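Local coordinates for glycosyl hydrolase family 2, TIM barrel domain protein (Faecalibacterium prausnitzii A2-165, PDB 6ED2), which probably hydrolyses beta-glucuronides, as a glycoside hydrolase family 2 beta-glucuronidase from a human gut bacterium, at residues Pro335-Asp340 with Tyr364-Glu369; Val314-Phe319 with Gly371-Asp376. One frame throughout, in Å; residues are numbered along the deposited sequence.

Contact 1 of 2, residues Pro335-Asp340 with Tyr364-Glu369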
loop_
_atom_site.group_PDB
_atom_site.type_symbol
_atom_site.label_atom_id
_atom_site.label_comp_id
_atom_site.label_asym_id
_atom_site.label_seq_id
_atom_site.Cartn_x
_atom_site.Cartn_y
_atom_site.Cartn_z
ATOM N N PRO A 335 -25.479 -4.391 -6.572
ATOM C CA PRO A 335 -24.827 -4.232 -5.257
ATOM C C PRO A 335 -23.897 -3.034 -5.213
ATOM O O PRO A 335 -23.934 -2.267 -4.241
ATOM C CB PRO A 335 -24.089 -5.569 -5.066
ATOM C CG PRO A 335 -24.971 -6.551 -5.809
ATOM C CD PRO A 335 -25.351 -5.771 -7.074
ATOM N N THR A 336 -23.082 -2.831 -6.256
ATOM C CA THR A 336 -22.233 -1.639 -6.303
ATOM C C THR A 336 -23.072 -0.365 -6.300
ATOM O O THR A 336 -22.722 0.615 -5.627
ATOM C CB THR A 336 -21.334 -1.663 -7.539
ATOM O OG1 THR A 336 -20.597 -2.886 -7.584
ATOM C CG2 THR A 336 -20.368 -0.492 -7.501
ATOM N N VAL A 337 -24.196 -0.371 -7.034
ATOM C CA VAL A 337 -25.064 0.805 -7.087
ATOM C C VAL A 337 -25.620 1.128 -5.704
ATOM O O VAL A 337 -25.614 2.290 -5.266
ATOM C CB VAL A 337 -26.191 0.597 -8.116
ATOM C CG1 VAL A 337 -27.179 1.748 -8.051
ATOM C CG2 VAL A 337 -25.607 0.469 -9.540
ATOM N N LYS A 338 -26.107 0.105 -4.991
ATOM C CA LYS A 338 -26.617 0.323 -3.640
ATOM C C LYS A 338 -25.527 0.880 -2.736
ATOM O O LYS A 338 -25.730 1.871 -2.031
ATOM C CB LYS A 338 -27.172 -0.986 -3.070
ATOM C CG LYS A 338 -27.628 -0.905 -1.608
ATOM C CD LYS A 338 -28.951 -0.168 -1.487
ATOM C CE LYS A 338 -29.261 0.177 -0.058
ATOM N NZ LYS A 338 -30.524 0.929 0.060
ATOM N N ARG A 339 -24.354 0.250 -2.747
ATOM C CA ARG A 339 -23.243 0.731 -1.931
ATOM C C ARG A 339 -22.888 2.177 -2.280
ATOM O O ARG A 339 -22.639 2.995 -1.387
ATOM C CB ARG A 339 -22.037 -0.196 -2.118
ATOM C CG ARG A 339 -20.732 0.307 -1.523
ATOM C CD ARG A 339 -20.719 0.217 -0.005
ATOM N NE ARG A 339 -19.381 0.516 0.509
ATOM C CZ ARG A 339 -19.084 0.643 1.799
ATOM N NH1 ARG A 339 -20.031 0.502 2.715
ATOM N NH2 ARG A 339 -17.838 0.914 2.173
ATOM N N ASP A 340 -22.882 2.516 -3.572
ATOM C CA ASP A 340 -22.515 3.881 -3.970
ATOM C C ASP A 340 -23.505 4.903 -3.408
ATOM O O ASP A 340 -23.100 5.943 -2.869
ATOM C CB ASP A 340 -22.418 3.987 -5.498
ATOM C CG ASP A 340 -21.204 3.235 -6.074
ATOM O OD1 ASP A 340 -20.412 2.665 -5.285
ATOM O OD2 ASP A 340 -21.030 3.202 -7.317
ATOM N N TYR A 364 -30.836 5.839 -12.086
ATOM C CA TYR A 364 -31.806 6.926 -11.926
ATOM C C TYR A 364 -32.968 6.489 -11.051
ATOM O O TYR A 364 -33.491 7.281 -10.250
ATOM C CB TYR A 364 -32.358 7.392 -13.282
ATOM C CG TYR A 364 -31.315 7.795 -14.302
ATOM C CD1 TYR A 364 -31.069 9.144 -14.576
ATOM C CD2 TYR A 364 -30.580 6.832 -14.995
ATOM C CE1 TYR A 364 -30.099 9.526 -15.522
ATOM C CE2 TYR A 364 -29.617 7.194 -15.928
ATOM C CZ TYR A 364 -29.390 8.555 -16.199
ATOM O OH TYR A 364 -28.436 8.918 -17.122
ATOM N N GLN A 365 -33.408 5.240 -11.221
ATOM C CA GLN A 365 -34.493 4.732 -10.392
ATOM C C GLN A 365 -34.114 4.793 -8.917
ATOM O O GLN A 365 -34.937 5.159 -8.067
ATOM C CB GLN A 365 -34.843 3.307 -10.818
ATOM C CG GLN A 365 -35.332 3.203 -12.278
ATOM C CD GLN A 365 -35.465 1.751 -12.751
ATOM O OE1 GLN A 365 -35.236 0.812 -11.985
ATOM N NE2 GLN A 365 -35.851 1.569 -14.004
ATOM N N MET A 366 -32.855 4.477 -8.597
ATOM C CA MET A 366 -32.423 4.551 -7.203
ATOM C C MET A 366 -32.322 5.997 -6.741
ATOM O O MET A 366 -32.701 6.315 -5.609
ATOM C CB MET A 366 -31.082 3.826 -7.008
ATOM C CG MET A 366 -30.520 3.983 -5.578
ATOM S SD MET A 366 -29.641 2.559 -4.857
ATOM C CE MET A 366 -30.966 1.347 -4.876
ATOM N N ALA A 367 -31.781 6.882 -7.589
ATOM C CA ALA A 367 -31.808 8.311 -7.268
ATOM C C ALA A 367 -33.236 8.785 -7.018
ATOM O O ALA A 367 -33.484 9.557 -6.087
ATOM C CB ALA A 367 -31.156 9.125 -8.382
ATOM N N ASP A 368 -34.194 8.299 -7.817
ATOM C CA ASP A 368 -35.596 8.645 -7.587
ATOM C C ASP A 368 -36.036 8.273 -6.178
ATOM O O ASP A 368 -36.793 9.015 -5.539
ATOM C CB ASP A 368 -36.494 7.944 -8.610
ATOM C CG ASP A 368 -36.403 8.557 -10.004
ATOM O OD1 ASP A 368 -35.737 9.608 -10.202
ATOM O OD2 ASP A 368 -37.000 7.969 -10.927
ATOM N N GLU A 369 -35.570 7.125 -5.672
ATOM C CA GLU A 369 -36.010 6.651 -4.360
ATOM C C GLU A 369 -35.219 7.275 -3.225
ATOM O O GLU A 369 -35.763 7.469 -2.132
ATOM C CB GLU A 369 -35.893 5.129 -4.277
ATOM C CG GLU A 369 -36.940 4.380 -5.080
ATOM C CD GLU A 369 -36.749 2.871 -5.002
ATOM O OE1 GLU A 369 -35.940 2.417 -4.160
ATOM O OE2 GLU A 369 -37.400 2.144 -5.786
#
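Lys338 NZ donates a hydrogen bond to the backbone O of Ser70 of a second subunit, and the aliphatic chain leading to it runs beside Met366, with CD of Lys338 lying 4.2 Å from Met366 CE. Between residues 335-340 and 364-369 themselves the contact is apolar and light. Met366 reaches across from the second helix: its CG stands anti to the backbone N (chi1 175°), and chi1 and chi2 together carry the sulfur to the other helix, while the bend at chi3 (-61°) sets CE near the lysine chain. SD lies 4.0 Å from Lys338 CA and 4.1 Å from Val337 CG1, and is equally near Val337 O. The side chains of Val337 and Met366 lie alongside, running in opposite senses. Helices 334-347 and 361-370 belong to the outer layer of the TIM barrel and are linked in the chain through strand 351-353; within these segments they come closest at Lys338 and Met366, whose CA atoms are 8.0 Å apart. Phe341, further along helix 334-347, also packs on Met366. From the second subunit, the same Ser70 covers Met366 and Pro72 covers Lys338.

Contact 2 of 2, residues Val314-Phe319 with Gly371-Asp376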
loop_
_atom_site.group_PDB
_atom_site.type_symbol
_atom_site.label_atom_id
_atom_site.label_comp_id
_atom_site.label_asym_id
_atom_site.label_seq_id
_atom_site.Cartn_x
_atom_site.Cartn_y
_atom_site.Cartn_z
ATOM N N VAL A 314 -31.364 25.214 -3.600
ATOM C CA VAL A 314 -30.512 24.090 -3.222
ATOM C C VAL A 314 -29.100 24.376 -3.700
ATOM O O VAL A 314 -28.892 24.675 -4.883
ATOM C CB VAL A 314 -30.991 22.750 -3.820
ATOM C CG1 VAL A 314 -30.015 21.645 -3.432
ATOM C CG2 VAL A 314 -32.375 22.409 -3.329
ATOM N N TYR A 315 -28.135 24.267 -2.793
ATOM C CA TYR A 315 -26.727 24.329 -3.155
ATOM C C TYR A 315 -26.271 22.912 -3.490
ATOM O O TYR A 315 -26.294 22.027 -2.628
ATOM C CB TYR A 315 -25.893 24.937 -2.022
ATOM C CG TYR A 315 -24.432 25.046 -2.373
ATOM C CD1 TYR A 315 -23.931 26.173 -3.033
ATOM C CD2 TYR A 315 -23.550 24.006 -2.087
ATOM C CE1 TYR A 315 -22.573 26.261 -3.389
ATOM C CE2 TYR A 315 -22.203 24.085 -2.430
ATOM C CZ TYR A 315 -21.721 25.210 -3.079
ATOM O OH TYR A 315 -20.382 25.273 -3.411
ATOM N N LEU A 316 -25.887 22.692 -4.746
ATOM C CA LEU A 316 -25.568 21.351 -5.214
ATOM C C LEU A 316 -24.204 20.929 -4.676
ATOM O O LEU A 316 -23.240 21.704 -4.716
ATOM C CB LEU A 316 -25.571 21.306 -6.747
ATOM C CG LEU A 316 -26.755 21.915 -7.534
ATOM C CD1 LEU A 316 -26.587 21.753 -9.059
ATOM C CD2 LEU A 316 -28.099 21.332 -7.104
ATOM N N ARG A 317 -24.127 19.703 -4.161
ATOM C CA ARG A 317 -22.871 19.123 -3.690
ATOM C C ARG A 317 -22.883 17.641 -4.029
ATOM O O ARG A 317 -23.896 16.958 -3.826
ATOM C CB ARG A 317 -22.666 19.327 -2.175
ATOM C CG ARG A 317 -23.639 18.541 -1.295
ATOM C CD ARG A 317 -23.940 19.274 -0.002
ATOM N NE ARG A 317 -24.795 20.428 -0.252
ATOM C CZ ARG A 317 -25.275 21.230 0.695
ATOM N NH1 ARG A 317 -24.990 21.002 1.973
ATOM N NH2 ARG A 317 -26.048 22.260 0.361
ATOM N N GLY A 318 -21.766 17.152 -4.557
ATOM C CA GLY A 318 -21.699 15.766 -4.963
ATOM C C GLY A 318 -20.571 15.486 -5.922
ATOM O O GLY A 318 -19.460 15.993 -5.741
ATOM N N PHE A 319 -20.843 14.708 -6.967
ATOM C CA PHE A 319 -19.760 14.084 -7.708
ATOM C C PHE A 319 -20.010 14.115 -9.202
ATOM O O PHE A 319 -21.153 14.082 -9.667
ATOM C CB PHE A 319 -19.568 12.608 -7.299
ATOM C CG PHE A 319 -19.390 12.405 -5.834
ATOM C CD1 PHE A 319 -18.128 12.529 -5.252
ATOM C CD2 PHE A 319 -20.481 12.081 -5.031
ATOM C CE1 PHE A 319 -17.953 12.337 -3.892
ATOM C CE2 PHE A 319 -20.330 11.897 -3.652
ATOM C CZ PHE A 319 -19.070 12.027 -3.081
ATOM N N GLY A 371 -33.887 10.350 -3.319
ATOM C CA GLY A 371 -33.946 11.801 -3.350
ATOM C C GLY A 371 -32.624 12.458 -3.694
ATOM O O GLY A 371 -32.164 13.352 -2.978
ATOM N N PHE A 372 -31.997 12.012 -4.778
ATOM C CA PHE A 372 -30.763 12.595 -5.285
ATOM C C PHE A 372 -31.053 13.349 -6.576
ATOM O O PHE A 372 -31.940 12.971 -7.341
ATOM C CB PHE A 372 -29.698 11.522 -5.542
ATOM C CG PHE A 372 -28.843 11.214 -4.340
ATOM C CD1 PHE A 372 -29.283 10.332 -3.366
ATOM C CD2 PHE A 372 -27.601 11.810 -4.186
ATOM C CE1 PHE A 372 -28.495 10.053 -2.255
ATOM C CE2 PHE A 372 -26.810 11.540 -3.071
ATOM C CZ PHE A 372 -27.255 10.659 -2.106
ATOM N N LEU A 373 -30.317 14.436 -6.796
ATOM C CA LEU A 373 -30.437 15.242 -8.000
ATOM C C LEU A 373 -29.396 14.796 -9.013
ATOM O O LEU A 373 -28.228 14.595 -8.668
ATOM C CB LEU A 373 -30.242 16.729 -7.676
ATOM C CG LEU A 373 -31.084 17.286 -6.536
ATOM C CD1 LEU A 373 -30.740 18.748 -6.268
ATOM C CD2 LEU A 373 -32.566 17.131 -6.877
ATOM N N ILE A 374 -29.811 14.683 -10.270
ATOM C CA ILE A 374 -28.953 14.210 -11.353
ATOM C C ILE A 374 -28.861 15.278 -12.434
ATOM O O ILE A 374 -29.890 15.781 -12.907
ATOM C CB ILE A 374 -29.496 12.908 -11.965
ATOM C CG1 ILE A 374 -29.462 11.772 -10.931
ATOM C CG2 ILE A 374 -28.726 12.549 -13.247
ATOM C CD1 ILE A 374 -29.827 10.428 -11.526
ATOM N N ILE A 375 -27.637 15.580 -12.854
ATOM C CA ILE A 375 -27.372 16.266 -14.108
ATOM C C ILE A 375 -27.074 15.205 -15.158
ATOM O O ILE A 375 -26.060 14.509 -15.079
ATOM C CB ILE A 375 -26.214 17.262 -13.980
ATOM C CG1 ILE A 375 -26.519 18.277 -12.869
ATOM C CG2 ILE A 375 -25.983 17.958 -15.310
ATOM C CD1 ILE A 375 -25.393 19.266 -12.614
ATOM N N ASP A 376 -27.951 15.092 -16.152
ATOM C CA ASP A 376 -27.929 14.007 -17.126
ATOM C C ASP A 376 -27.100 14.436 -18.328
ATOM O O ASP A 376 -27.387 15.470 -18.952
ATOM C CB ASP A 376 -29.359 13.669 -17.549
ATOM C CG ASP A 376 -29.543 12.202 -17.964
ATOM O OD1 ASP A 376 -28.557 11.418 -18.046
ATOM O OD2 ASP A 376 -30.714 11.846 -18.231
#
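Leu373 meets residues 314-319 through one methyl group: its CD1 lies 3.8 Å from Leu316 CD2 and 4.1 Å from Val314 CG1. The two leucines cross at about a right angle. In Leu373 the first torsion (chi1 -51°) places CG beside the backbone N, and from there CD1 is carried toward Leu316 and Val314. Ile375, two residues on along its strand, adds a looser touch, its CD1 being 4.5 Å from Leu316 CD1. All four side chains are buried, and Ile434 and Ser437 of strand 433-440 continue the packing beyond Leu373 and Ile375.

A polar grip within residues 314-319 lies beside this packing. Arg317 turns back on the chain and holds Tyr315 O side-on, through NH2 at 3.0 Å and NE at 3.2 Å; the oxygen lies in the guanidinium plane, while both donors approach it from one face of the carbonyl plane. Asn350 ND2 also donates to this oxygen, and Leu622, Trp619 and Pro623 offer the guanidinium further carbonyl oxygens.

Aromatic contacts are made outside the two segments: Phe319 meets Phe582 and Trp619 edge-to-face, and Phe372 meets His270 likewise. Strands 312-320 and 373-377 both pair in parallel with strand 351-353, and their leucines and isoleucine pack together near the start of strand 373-377, as in the apolar interior of a TIM barrel.

How the contacts relate
The centres of contacts 1 and 2 lie about 14 Å apart, and all four segments fall in the TIM barrel domain. Along the chain the order is strand 312-320, helix 334-347, strand 351-353, helix 361-370 and strand 373-377, so contact 1 joins the two helices that come between the strands of contact 2. One contact is thus between helices of the outer layer, the other between strands of the barrel. They meet directly: Tyr364 OH lies 2.7 Å from Asp376 OD1 in a probable hydrogen bond, and Ile374 CD1 packs on Tyr364 and Ala367. Helix 361-370 is thereby tied to the strand that follows it, connecting the barrel wall to its helical cover.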